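Local coordinates for FMN-dependent NADH:quinone oxidoreductase 1 (Bacillus anthracis, PDB 3U7I), which probably uses FMN to pass electrons from NADH to quinones and to cleave the azo bond of aromatic azo compounds reductively, at residues S21-V26 against V101-N106; I147-G152 against V185-T190. All coordinates share one frame; numbering follows the deposited sequence. Where two conformers were deposited one is given.

Contact 1 of 2, residues S21-V26 against V101-N106; sequences SVSIKV and VLPLHN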
ATOM      1  N   SER C  21      16.040  15.004   1.821  1.00 45.74           N
ATOM      2  CA  SER C  21      15.340  13.947   1.091  1.00 39.71           C
ATOM      3  C   SER C  21      15.309  14.262  -0.393  1.00 35.21           C
ATOM      4  O   SER C  21      14.866  15.346  -0.785  1.00 32.74           O
ATOM      5  CB  SER C  21      13.904  13.801   1.597  1.00 37.23           C
ATOM      6  OG  SER C  21      13.881  13.443   2.965  1.00 39.01           O
ATOM      7  N   VAL C  22      15.764  13.316  -1.215  1.00 32.25           N
ATOM      8  CA  VAL C  22      15.802  13.521  -2.669  1.00 31.55           C
ATOM      9  C   VAL C  22      14.456  13.968  -3.260  1.00 27.80           C
ATOM     10  O   VAL C  22      14.397  14.946  -4.015  1.00 25.70           O
ATOM     11  CB  VAL C  22      16.327  12.284  -3.416  1.00 29.24           C
ATOM     12  CG1 VAL C  22      16.275  12.519  -4.916  1.00 30.43           C
ATOM     13  CG2 VAL C  22      17.751  11.975  -2.981  1.00 26.81           C
ATOM     14  N   SER C  23      13.382  13.263  -2.908  1.00 24.03           N
ATOM     15  CA  SER C  23      12.046  13.623  -3.380  1.00 21.48           C
ATOM     16  C   SER C  23      11.586  14.995  -2.854  1.00 23.72           C
ATOM     17  O   SER C  23      10.893  15.735  -3.548  1.00 24.85           O
ATOM     18  CB  SER C  23      11.024  12.533  -3.042  1.00 22.21           C
ATOM     19  OG  SER C  23      10.890  12.354  -1.644  1.00 23.52           O
ATOM     20  N   ILE C  24      11.978  15.336  -1.633  1.00 25.29           N
ATOM     21  CA  ILE C  24      11.645  16.646  -1.073  1.00 26.84           C
ATOM     22  C   ILE C  24      12.428  17.780  -1.764  1.00 29.28           C
ATOM     23  O   ILE C  24      11.858  18.825  -2.065  1.00 30.17           O
ATOM     24  CB  ILE C  24      11.830  16.676   0.466  1.00 31.94           C
ATOM     25  CG1 ILE C  24      10.868  15.677   1.134  1.00 31.28           C
ATOM     26  CG2 ILE C  24      11.607  18.078   1.005  1.00 32.58           C
ATOM     27  CD1 ILE C  24      11.157  15.387   2.607  1.00 30.98           C
ATOM     28  N   LYS C  25      13.719  17.565  -2.032  1.00 26.72           N
ATOM     29  CA  LYS C  25      14.508  18.518  -2.816  1.00 26.24           C
ATOM     30  C   LYS C  25      13.894  18.747  -4.186  1.00 26.15           C
ATOM     31  O   LYS C  25      13.740  19.886  -4.616  1.00 28.06           O
ATOM     32  CB  LYS C  25      15.959  18.050  -2.997  1.00 30.91           C
ATOM     33  CG  LYS C  25      16.853  18.369  -1.828  1.00 36.40           C
ATOM     34  CD  LYS C  25      18.307  18.023  -2.095  1.00 41.41           C
ATOM     35  CE  LYS C  25      19.072  17.972  -0.777  1.00 48.15           C
ATOM     36  NZ  LYS C  25      20.494  18.419  -0.884  1.00 54.50           N
ATOM     37  N   VAL C  26      13.558  17.662  -4.878  1.00 26.56           N
ATOM     38  CA  VAL C  26      12.978  17.766  -6.217  1.00 26.92           C
ATOM     39  C   VAL C  26      11.620  18.483  -6.193  1.00 27.62           C
ATOM     40  O   VAL C  26      11.326  19.308  -7.059  1.00 27.14           O
ATOM     41  CB  VAL C  26      12.851  16.378  -6.879  1.00 24.97           C
ATOM     42  CG1 VAL C  26      12.208  16.489  -8.257  1.00 25.85           C
ATOM     43  CG2 VAL C  26      14.222  15.716  -6.973  1.00 23.58           C
ATOM     44  N   VAL C 101       4.193  13.473  -3.579  1.00 17.60           N
ATOM     45  CA  VAL C 101       5.617  13.312  -3.275  1.00 20.26           C
ATOM     46  C   VAL C 101       5.823  12.063  -2.406  1.00 17.92           C
ATOM     47  O   VAL C 101       5.236  11.936  -1.331  1.00 18.70           O
ATOM     48  CB  VAL C 101       6.190  14.569  -2.555  1.00 15.67           C
ATOM     49  CG1 VAL C 101       7.725  14.518  -2.473  1.00 18.37           C
ATOM     50  CG2 VAL C 101       5.711  15.856  -3.259  1.00 16.93           C
ATOM     51  N   LEU C 102       6.649  11.136  -2.873  1.00 18.82           N
ATOM     52  CA  LEU C 102       6.891   9.921  -2.104  1.00 18.17           C
ATOM     53  C   LEU C 102       8.267   9.344  -2.347  1.00 20.49           C
ATOM     54  O   LEU C 102       8.819   9.471  -3.449  1.00 19.31           O
ATOM     55  CB  LEU C 102       5.852   8.846  -2.435  1.00 23.41           C
ATOM     56  CG  LEU C 102       5.975   8.176  -3.807  1.00 25.17           C
ATOM     57  CD1 LEU C 102       5.234   6.838  -3.832  1.00 26.20           C
ATOM     58  CD2 LEU C 102       5.462   9.119  -4.892  1.00 25.08           C
ATOM     59  N   PRO C 103       8.838   8.726  -1.299  1.00 22.80           N
ATOM     60  CA  PRO C 103       9.956   7.796  -1.460  1.00 25.24           C
ATOM     61  C   PRO C 103       9.383   6.416  -1.764  1.00 26.04           C
ATOM     62  O   PRO C 103       8.382   6.025  -1.161  1.00 26.98           O
ATOM     63  CB  PRO C 103      10.618   7.807  -0.081  1.00 23.38           C
ATOM     64  CG  PRO C 103       9.516   8.095   0.860  1.00 23.20           C
ATOM     65  CD  PRO C 103       8.540   8.989   0.122  1.00 22.95           C
ATOM     66  N   LEU C 104       9.986   5.706  -2.709  1.00 24.80           N
ATOM     67  CA  LEU C 104       9.585   4.338  -3.005  1.00 22.08           C
ATOM     68  C   LEU C 104      10.321   3.400  -2.062  1.00 23.42           C
ATOM     69  O   LEU C 104      11.552   3.261  -2.146  1.00 23.96           O
ATOM     70  CB  LEU C 104       9.909   3.971  -4.456  1.00 22.92           C
ATOM     71  CG  LEU C 104       9.528   2.554  -4.888  1.00 21.73           C
ATOM     72  CD1 LEU C 104       8.032   2.330  -4.717  1.00 20.50           C
ATOM     73  CD2 LEU C 104       9.944   2.299  -6.326  1.00 21.95           C
ATOM     74  N   HIS C 105       9.574   2.780  -1.148  1.00 19.73           N
ATOM     75  CA  HIS C 105      10.149   1.757  -0.290  1.00 20.74           C
ATOM     76  C   HIS C 105       9.336   0.485  -0.417  1.00 19.04           C
ATOM     77  O   HIS C 105       8.112   0.505  -0.268  1.00 18.25           O
ATOM     78  CB  HIS C 105      10.199   2.203   1.171  1.00 23.78           C
ATOM     79  CG  HIS C 105      11.067   1.331   2.030  1.00 31.27           C
ATOM     80  ND1 HIS C 105      12.344   0.956   1.660  1.00 35.74           N
ATOM     81  CD2 HIS C 105      10.839   0.749   3.231  1.00 34.35           C
ATOM     82  CE1 HIS C 105      12.865   0.186   2.601  1.00 35.54           C
ATOM     83  NE2 HIS C 105      11.974   0.048   3.567  1.00 33.23           N
ATOM     84  N   ASN C 106      10.022  -0.618  -0.707  1.00 21.52           N
ATOM     85  CA  ASN C 106       9.374  -1.921  -0.834  1.00 19.96           C
ATOM     86  C   ASN C 106       8.262  -1.983  -1.897  1.00 18.66           C
ATOM     87  O   ASN C 106       7.239  -2.643  -1.710  1.00 18.82           O
ATOM     88  CB  ASN C 106       8.907  -2.400   0.538  1.00 18.78           C
ATOM     89  CG  ASN C 106      10.069  -2.600   1.486  1.00 21.60           C
ATOM     90  OD1 ASN C 106      11.153  -3.005   1.064  1.00 21.24           O
ATOM     91  ND2 ASN C 106       9.864  -2.292   2.761  1.00 21.62           N
TER
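Ser23 and Val101 meet in a small, buried helix-on-sheet contact, where the first turn of helix 22-37 lies on the C-terminal end of strand 97-103. The short axes of 22-26 and 101-103 run nearly antiparallel, at 157°, and pass 7.9 Å apart. One methyl does most of the touching. Val101 holds CG1 anti to its backbone N (chi1 -169°), and this methyl lies 3.6 Å from Ser23 O and 3.9 Å from Ser23 CB. The neighbouring peptide adds a second touch, with Leu102 O 3.8 Å from Ser23 CB, while the CB bond of Leu102 points away from the helix. Further along, Ser23 OG comes no nearer to Pro103 than 4.2 Å, at the ring nitrogen N. These touches are van der Waals packing; the Ser23 hydroxyl is buried and has no hydrogen-bonding partner anywhere in the model. His13 touches both Ser23 and Pro103, and beyond Pro103 the chain runs on to Asn106, which is hydrogen-bonded to Asp118 and Tyr169 of the second subunit. Ser21, Val22 and Ser23 are predicted FMN-binding residues, and a helix N-terminus set beside the C-terminal strand ends is consistent with the phosphate-binding corner of the flavodoxin-like fold.

Contact 2 of 2, residues I147-G152 against V185-T190; sequences IQASGG and VRAQGT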
ATOM      1  N   ILE C 147       6.001  12.761  -7.871  1.00 18.10           N
ATOM      2  CA  ILE C 147       7.444  12.910  -7.713  0.70 20.03           C
ATOM      3  C   ILE C 147       7.958  11.760  -6.850  1.00 19.67           C
ATOM      4  O   ILE C 147       7.735  11.730  -5.638  1.00 20.88           O
ATOM      5  CB  ILE C 147       7.814  14.274  -7.063  0.70 19.87           C
ATOM      6  CG1 ILE C 147       7.473  15.425  -8.021  0.70 19.85           C
ATOM      7  CG2 ILE C 147       9.294  14.308  -6.695  0.70 19.93           C
ATOM      8  CD1 ILE C 147       7.614  16.801  -7.402  0.70 20.06           C
ATOM      9  N   GLN C 148       8.671  10.828  -7.470  1.00 19.01           N
ATOM     10  CA  GLN C 148       9.119   9.613  -6.776  1.00 19.10           C
ATOM     11  C   GLN C 148      10.633   9.441  -6.762  1.00 20.23           C
ATOM     12  O   GLN C 148      11.265   9.408  -7.820  1.00 24.61           O
ATOM     13  CB  GLN C 148       8.473   8.371  -7.417  1.00 19.59           C
ATOM     14  CG  GLN C 148       8.941   7.019  -6.859  1.00 18.80           C
ATOM     15  CD  GLN C 148       8.254   5.840  -7.548  1.00 21.09           C
ATOM     16  OE1 GLN C 148       7.186   5.391  -7.115  1.00 25.41           O
ATOM     17  NE2 GLN C 148       8.858   5.340  -8.628  1.00 19.53           N
ATOM     18  N   ALA C 149      11.210   9.324  -5.565  1.00 19.79           N
ATOM     19  CA  ALA C 149      12.637   9.035  -5.413  1.00 20.71           C
ATOM     20  C   ALA C 149      12.794   7.567  -5.093  1.00 24.04           C
ATOM     21  O   ALA C 149      12.061   7.040  -4.251  1.00 25.19           O
ATOM     22  CB  ALA C 149      13.247   9.873  -4.295  1.00 21.21           C
ATOM     23  N   SER C 150      13.745   6.902  -5.751  1.00 23.80           N
ATOM     24  CA  SER C 150      13.936   5.468  -5.552  1.00 22.40           C
ATOM     25  C   SER C 150      15.402   5.094  -5.617  1.00 26.04           C
ATOM     26  O   SER C 150      16.180   5.723  -6.334  1.00 25.72           O
ATOM     27  CB  SER C 150      13.141   4.654  -6.587  1.00 22.05           C
ATOM     28  OG  SER C 150      13.551   4.934  -7.923  1.00 22.56           O
ATOM     29  N   GLY C 151      15.770   4.062  -4.865  1.00 27.36           N
ATOM     30  CA  GLY C 151      17.119   3.532  -4.896  1.00 26.47           C
ATOM     31  C   GLY C 151      17.435   2.883  -6.229  1.00 25.98           C
ATOM     32  O   GLY C 151      18.506   3.102  -6.786  1.00 29.07           O
ATOM     33  N   GLY C 152      16.501   2.092  -6.751  1.00 26.22           N
ATOM     34  CA  GLY C 152      16.721   1.383  -8.000  1.00 27.11           C
ATOM     35  C   GLY C 152      16.266   2.154  -9.225  1.00 28.54           C
ATOM     36  O   GLY C 152      15.743   3.266  -9.112  1.00 25.83           O
ATOM     37  N   VAL C 185       7.610  11.852 -12.379  1.00 18.73           N
ATOM     38  CA  VAL C 185       9.029  12.147 -12.458  1.00 21.09           C
ATOM     39  C   VAL C 185       9.770  11.186 -11.517  1.00 22.92           C
ATOM     40  O   VAL C 185       9.503  11.147 -10.314  1.00 21.81           O
ATOM     41  CB  VAL C 185       9.316  13.611 -12.105  1.00 22.63           C
ATOM     42  CG1 VAL C 185      10.824  13.867 -12.057  1.00 25.42           C
ATOM     43  CG2 VAL C 185       8.626  14.552 -13.116  1.00 21.13           C
ATOM     44  N   ARG C 186      10.674  10.394 -12.085  1.00 22.99           N
ATOM     45  CA  ARG C 186      11.424   9.403 -11.322  1.00 25.12           C
ATOM     46  C   ARG C 186      12.840   9.881 -11.011  1.00 26.52           C
ATOM     47  O   ARG C 186      13.731   9.828 -11.868  1.00 28.06           O
ATOM     48  CB  ARG C 186      11.488   8.073 -12.080  1.00 27.49           C
ATOM     49  CG  ARG C 186      10.142   7.400 -12.290  1.00 28.01           C
ATOM     50  CD  ARG C 186      10.312   6.016 -12.911  1.00 28.76           C
ATOM     51  NE  ARG C 186       9.023   5.359 -13.115  1.00 25.72           N
ATOM     52  CZ  ARG C 186       8.192   5.645 -14.112  1.00 26.24           C
ATOM     53  NH1 ARG C 186       8.503   6.582 -14.999  1.00 26.74           N
ATOM     54  NH2 ARG C 186       7.046   4.995 -14.221  1.00 27.69           N
ATOM     55  N   ALA C 187      13.043  10.348  -9.783  1.00 24.55           N
ATOM     56  CA  ALA C 187      14.383  10.648  -9.305  1.00 25.73           C
ATOM     57  C   ALA C 187      14.982   9.317  -8.865  1.00 26.26           C
ATOM     58  O   ALA C 187      15.174   9.066  -7.673  1.00 27.60           O
ATOM     59  CB  ALA C 187      14.331  11.623  -8.154  1.00 26.46           C
ATOM     60  N   GLN C 188      15.269   8.469  -9.848  1.00 25.35           N
ATOM     61  CA  GLN C 188      15.625   7.078  -9.606  1.00 25.29           C
ATOM     62  C   GLN C 188      17.132   6.843  -9.596  1.00 29.55           C
ATOM     63  O   GLN C 188      17.912   7.678 -10.067  1.00 31.62           O
ATOM     64  CB  GLN C 188      14.985   6.200 -10.679  1.00 24.31           C
ATOM     65  CG  GLN C 188      15.335   6.642 -12.095  1.00 26.57           C
ATOM     66  CD  GLN C 188      14.666   5.788 -13.155  1.00 29.73           C
ATOM     67  OE1 GLN C 188      13.859   4.914 -12.840  1.00 30.48           O
ATOM     68  NE2 GLN C 188      15.002   6.035 -14.419  1.00 28.35           N
ATOM     69  N   GLY C 189      17.531   5.688  -9.068  1.00 29.90           N
ATOM     70  CA  GLY C 189      18.926   5.297  -9.027  1.00 27.60           C
ATOM     71  C   GLY C 189      19.752   6.044  -7.995  1.00 31.37           C
ATOM     72  O   GLY C 189      20.940   6.265  -8.207  1.00 33.57           O
ATOM     73  N   THR C 190      19.143   6.423  -6.873  1.00 31.61           N
ATOM     74  CA  THR C 190      19.886   7.116  -5.816  1.00 35.12           C
ATOM     75  C   THR C 190      20.915   6.199  -5.124  1.00 38.28           C
ATOM     76  O   THR C 190      21.784   6.670  -4.378  1.00 42.81           O
ATOM     77  CB  THR C 190      18.945   7.772  -4.758  1.00 37.22           C
ATOM     78  OG1 THR C 190      18.289   6.757  -3.979  1.00 36.97           O
ATOM     79  CG2 THR C 190      17.904   8.667  -5.434  1.00 34.59           C
TER
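Ile147 with Val185, Gln148 with Arg186 and Ala149 with Ala187 pair as neighbouring parallel strands of the flavodoxin-like sheet, 181-187 being its outermost strand within the chain. Gln148 is gripped through both of its backbone polar atoms: its N donates to Val185 O over 3.0 Å, almost straight at 176°, and its O accepts from Ala187 N at 2.8 Å, a more bent bond. Ser150 N then reaches Ala187 O at 3.2 Å from above the carbonyl plane, where Ala187 centres an inverse gamma turn. On one face the methyls of Ala149 and Ala187 sit side by side, their CB atoms 4.4 Å apart, under helix 22-37. On the other, the polar ends are held from outside: Gln148 OE1 bonds to Ser166 OG, and Glu164 OE2 takes both Gln148 NE2 and the salt bridge from Arg186 NE, two donors that would be expected to stabilise its negative charge. Gln188, whose CB packs against Ser150 OG, has both ends of its amide bonded: NE2 to Thr155 OG1, and OE1 as acceptor from Tyr154 N.

Past the strands the two loops stay joined. The Thr190 N-H points almost straight at Ser150 O (174°), in the carbonyl plane, with N and O 3.1 Å apart. Gly152 O has two donors. With chi1 at 61°, Ser150 OG is turned back to bond it at 3.0 Å, while Gly189 N, also at 3.0 Å, comes to it from the opposite face of the carbonyl plane.

Contact 1 is the more buried: four of its five touching residues are buried, against six of twelve in contact 2. Their centres lie about 12 Å and about 16 Å from the chain's centre and about 7 Å from each other, and they share one sheet, since strands 97-103 and 143-149 are neighbours. Probable hydrogen bonds from Leu102 N to Ile147 O and from Leu104 N to Ala149 O tie them together, and Ser23 packs on the Ala149 methyl, so helix 22-37 reaches both. The chemistry differs with the elements joined: the helix rests on its strand through van der Waals contact, whereas 147-152 and 185-190 are bound mainly backbone to backbone.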